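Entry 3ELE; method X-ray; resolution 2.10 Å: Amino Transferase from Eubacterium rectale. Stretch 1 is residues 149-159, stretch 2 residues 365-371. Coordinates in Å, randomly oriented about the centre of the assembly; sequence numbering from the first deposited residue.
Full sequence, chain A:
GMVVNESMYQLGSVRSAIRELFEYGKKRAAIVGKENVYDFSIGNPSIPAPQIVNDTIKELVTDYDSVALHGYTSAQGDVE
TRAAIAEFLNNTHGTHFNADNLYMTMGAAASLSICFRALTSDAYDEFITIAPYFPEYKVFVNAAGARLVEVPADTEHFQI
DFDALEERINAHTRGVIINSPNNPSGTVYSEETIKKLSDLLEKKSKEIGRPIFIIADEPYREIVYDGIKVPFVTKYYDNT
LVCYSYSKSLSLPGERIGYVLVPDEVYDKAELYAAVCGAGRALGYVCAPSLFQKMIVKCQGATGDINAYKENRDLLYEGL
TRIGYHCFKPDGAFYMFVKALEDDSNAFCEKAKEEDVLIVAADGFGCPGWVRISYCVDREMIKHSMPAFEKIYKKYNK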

# COMPACT_ATOMS: atom_id res chain seq x y z
N VAL A 149 12.64 3.80 20.75
CA VAL A 149 13.68 3.79 21.78
C VAL A 149 14.90 3.12 21.14
O VAL A 149 14.79 2.02 20.65
CB VAL A 149 13.18 3.03 23.02
CG1 VAL A 149 14.29 2.83 24.07
CG2 VAL A 149 12.04 3.77 23.61
N GLU A 150 16.03 3.82 21.10
CA GLU A 150 17.27 3.32 20.51
C GLU A 150 18.17 2.69 21.54
O GLU A 150 18.44 3.31 22.56
CB GLU A 150 18.07 4.46 19.88
CG GLU A 150 17.36 5.18 18.77
CD GLU A 150 18.19 6.31 18.14
OE1 GLU A 150 19.41 6.42 18.40
OE2 GLU A 150 17.60 7.05 17.33
N VAL A 151 18.65 1.47 21.25
CA VAL A 151 19.68 0.84 22.08
C VAL A 151 21.02 1.26 21.44
O VAL A 151 21.21 1.08 20.21
CB VAL A 151 19.57 -0.68 22.16
CG1 VAL A 151 20.72 -1.25 23.01
CG2 VAL A 151 18.23 -1.07 22.76
N PRO A 152 21.94 1.88 22.24
CA PRO A 152 23.28 2.24 21.71
C PRO A 152 24.03 1.05 21.10
O PRO A 152 23.92 -0.08 21.59
CB PRO A 152 24.02 2.78 22.93
CG PRO A 152 22.97 3.25 23.82
CD PRO A 152 21.80 2.34 23.64
N ALA A 153 24.79 1.32 20.04
CA ALA A 153 25.47 0.28 19.29
C ALA A 153 26.56 -0.48 20.06
O ALA A 153 27.22 0.06 20.95
CB ALA A 153 26.08 0.86 17.98
N ASP A 154 26.66 -1.77 19.72
CA ASP A 154 27.76 -2.63 20.12
C ASP A 154 28.73 -2.38 18.97
O ASP A 154 28.65 -3.02 17.93
CB ASP A 154 27.33 -4.10 20.16
CG ASP A 154 28.50 -5.06 20.16
OD1 ASP A 154 29.61 -4.68 20.60
OD2 ASP A 154 28.32 -6.21 19.69
N THR A 155 29.63 -1.43 19.15
CA THR A 155 30.64 -1.12 18.11
C THR A 155 31.81 -2.12 18.08
O THR A 155 32.63 -2.07 17.16
CB THR A 155 31.15 0.33 18.23
OG1 THR A 155 31.54 0.58 19.58
CG2 THR A 155 30.03 1.33 17.83
N GLU A 156 31.89 -3.04 19.06
CA GLU A 156 32.94 -4.06 19.12
C GLU A 156 32.62 -5.15 18.08
O GLU A 156 33.42 -5.38 17.19
CB GLU A 156 33.10 -4.63 20.54
CG GLU A 156 33.52 -3.57 21.59
CD GLU A 156 33.60 -4.08 23.05
OE1 GLU A 156 32.87 -5.03 23.44
OE2 GLU A 156 34.38 -3.48 23.83
N HIS A 157 31.44 -5.76 18.18
CA HIS A 157 31.00 -6.86 17.27
C HIS A 157 29.72 -6.63 16.45
O HIS A 157 29.41 -7.46 15.59
CB HIS A 157 30.82 -8.15 18.10
CG HIS A 157 32.06 -8.59 18.80
ND1 HIS A 157 33.10 -9.24 18.16
CD2 HIS A 157 32.44 -8.48 20.10
CE1 HIS A 157 34.06 -9.50 19.03
NE2 HIS A 157 33.69 -9.05 20.21
N PHE A 158 29.00 -5.53 16.67
CA PHE A 158 27.71 -5.22 16.01
C PHE A 158 26.63 -6.31 16.20
O PHE A 158 25.91 -6.67 15.26
CB PHE A 158 27.90 -4.77 14.56
CG PHE A 158 28.61 -3.45 14.46
CD1 PHE A 158 27.92 -2.26 14.71
CD2 PHE A 158 29.98 -3.40 14.18
CE1 PHE A 158 28.59 -1.01 14.64
CE2 PHE A 158 30.65 -2.16 14.12
CZ PHE A 158 29.95 -0.97 14.34
N GLN A 159 26.57 -6.80 17.44
CA GLN A 159 25.56 -7.73 17.91
C GLN A 159 24.64 -6.85 18.79
O GLN A 159 24.26 -5.75 18.36
CB GLN A 159 26.20 -8.94 18.61
CG GLN A 159 27.10 -9.80 17.71
CD GLN A 159 26.32 -10.66 16.69
OE1 GLN A 159 25.37 -11.39 17.05
NE2 GLN A 159 26.77 -10.62 15.44
N PHE A 365 21.70 6.95 11.52
CA PHE A 365 21.45 5.53 11.82
C PHE A 365 21.64 5.23 13.33
O PHE A 365 21.41 4.11 13.76
CB PHE A 365 22.33 4.60 10.98
CG PHE A 365 22.15 4.76 9.48
CD1 PHE A 365 22.87 5.71 8.77
CD2 PHE A 365 21.28 3.93 8.76
CE1 PHE A 365 22.70 5.86 7.38
CE2 PHE A 365 21.10 4.07 7.38
CZ PHE A 365 21.82 5.05 6.69
N GLY A 366 22.03 6.22 14.12
CA GLY A 366 22.28 6.08 15.55
C GLY A 366 23.72 5.78 15.86
O GLY A 366 23.99 5.35 16.97
N CYS A 367 24.65 6.04 14.93
CA CYS A 367 26.10 5.75 15.10
C CYS A 367 27.10 6.84 14.69
O CYS A 367 27.69 6.77 13.60
CB CYS A 367 26.45 4.42 14.40
SG CYS A 367 26.91 3.19 15.50
N PRO A 368 27.32 7.85 15.58
CA PRO A 368 28.35 8.85 15.31
C PRO A 368 29.77 8.23 15.24
O PRO A 368 30.06 7.23 15.93
CB PRO A 368 28.25 9.81 16.51
CG PRO A 368 26.93 9.54 17.15
CD PRO A 368 26.61 8.12 16.84
N GLY A 369 30.62 8.84 14.42
CA GLY A 369 31.99 8.37 14.21
C GLY A 369 32.18 7.32 13.13
O GLY A 369 33.32 6.96 12.85
N TRP A 370 31.09 6.84 12.52
CA TRP A 370 31.11 5.81 11.48
C TRP A 370 30.40 6.32 10.24
O TRP A 370 29.76 7.37 10.26
CB TRP A 370 30.40 4.54 11.97
CG TRP A 370 31.13 3.82 13.05
CD1 TRP A 370 31.21 4.20 14.35
CD2 TRP A 370 31.91 2.62 12.93
NE1 TRP A 370 31.97 3.31 15.05
CE2 TRP A 370 32.40 2.31 14.22
CE3 TRP A 370 32.21 1.75 11.86
CZ2 TRP A 370 33.20 1.17 14.48
CZ3 TRP A 370 33.01 0.61 12.11
CH2 TRP A 370 33.49 0.33 13.42
N VAL A 371 30.58 5.59 9.14
CA VAL A 371 29.90 5.89 7.88
C VAL A 371 29.43 4.60 7.22
O VAL A 371 29.97 3.53 7.49
CB VAL A 371 30.78 6.67 6.90
CG1 VAL A 371 31.21 8.01 7.49
CG2 VAL A 371 32.02 5.82 6.44
O HOH W 1 21.69 5.47 19.07

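No direct hydrogen bond joins these two stretches, although both carry polar groups at the contact; they are held by side-chain packing and by a single bridging water. Water 1 donates to E150 OE1 at 2.6 Å and to the backbone carbonyl G366 O at 3.1 Å. Both partners are acceptors and could not bond to each other directly, so a molecule able to donate twice is what links them. The E150 side chain leaves the strand toward the second stretch with chi1 in m and chi2 in t, and this extended form carries its carboxylate out to the water. Its other oxygen, OE2, is satisfied elsewhere in the structure.

Beside the water, E150 OE1 lies 4.1 Å from G366 CA. This approach leaves little space for a side chain on G366: an ideal CB would point toward the first stretch and come within 3.3 Å of E150 OE1. The backbone of G366, with phi/psi of 93/18°, calls for glycine on its own account, since a CB would also be jammed against the carbonyl oxygen of F365.

The backbones come nearest at A153 and C367, whose CA atoms are 6.9 Å apart. Here A153 points toward the second stretch and its CB packs against C367 SG at 3.5 Å. The short methyl side chain lets the sulfur approach this close to the loop. C367 points sideways rather than at its neighbour, and its chi1 of -113° lies between the usual wells; even so, the sulfur meets A153 CB and also lies 4.3 Å from T155 CG2.

The aromatic part of the contact is an edge-to-face pair between F158 and W370. The edge of the F158 ring is directed at one face of the indole, with the planes at 87° and the centroid of the F158 ring 5.2 Å from that of the six-membered ring of W370. The closest atoms, F158 CE2 and W370 CH2, are 3.8 Å apart. Both side chains point toward the opposite stretch with chi1 in m, and both residues are buried. W370 gives up 60 Å² to the first stretch, the largest share of any residue in the 262 Å² buried in total. T155, on the exposed side of the loop, adds its methyl group: CG2 is 3.9 Å from W370 NE1, a packing contact rather than a polar one.

The loop that presents T155 and F158 is organised by D154, which points away from the second stretch. D154 OD1 accepts from H157 N at 3.2 Å and, more weakly, from E156 N at 3.2 Å, while OD2 accepts from Q159 N at 2.9 Å. A backbone bond from F158 N to D154 O at 2.8 Å closes the turn. F158 itself adopts positive phi (57/42°). On the other side, a type II beta turn from C367 to W370 connects the cysteine with the tryptophan, and G369 supplies the positive phi (87°) at its third position.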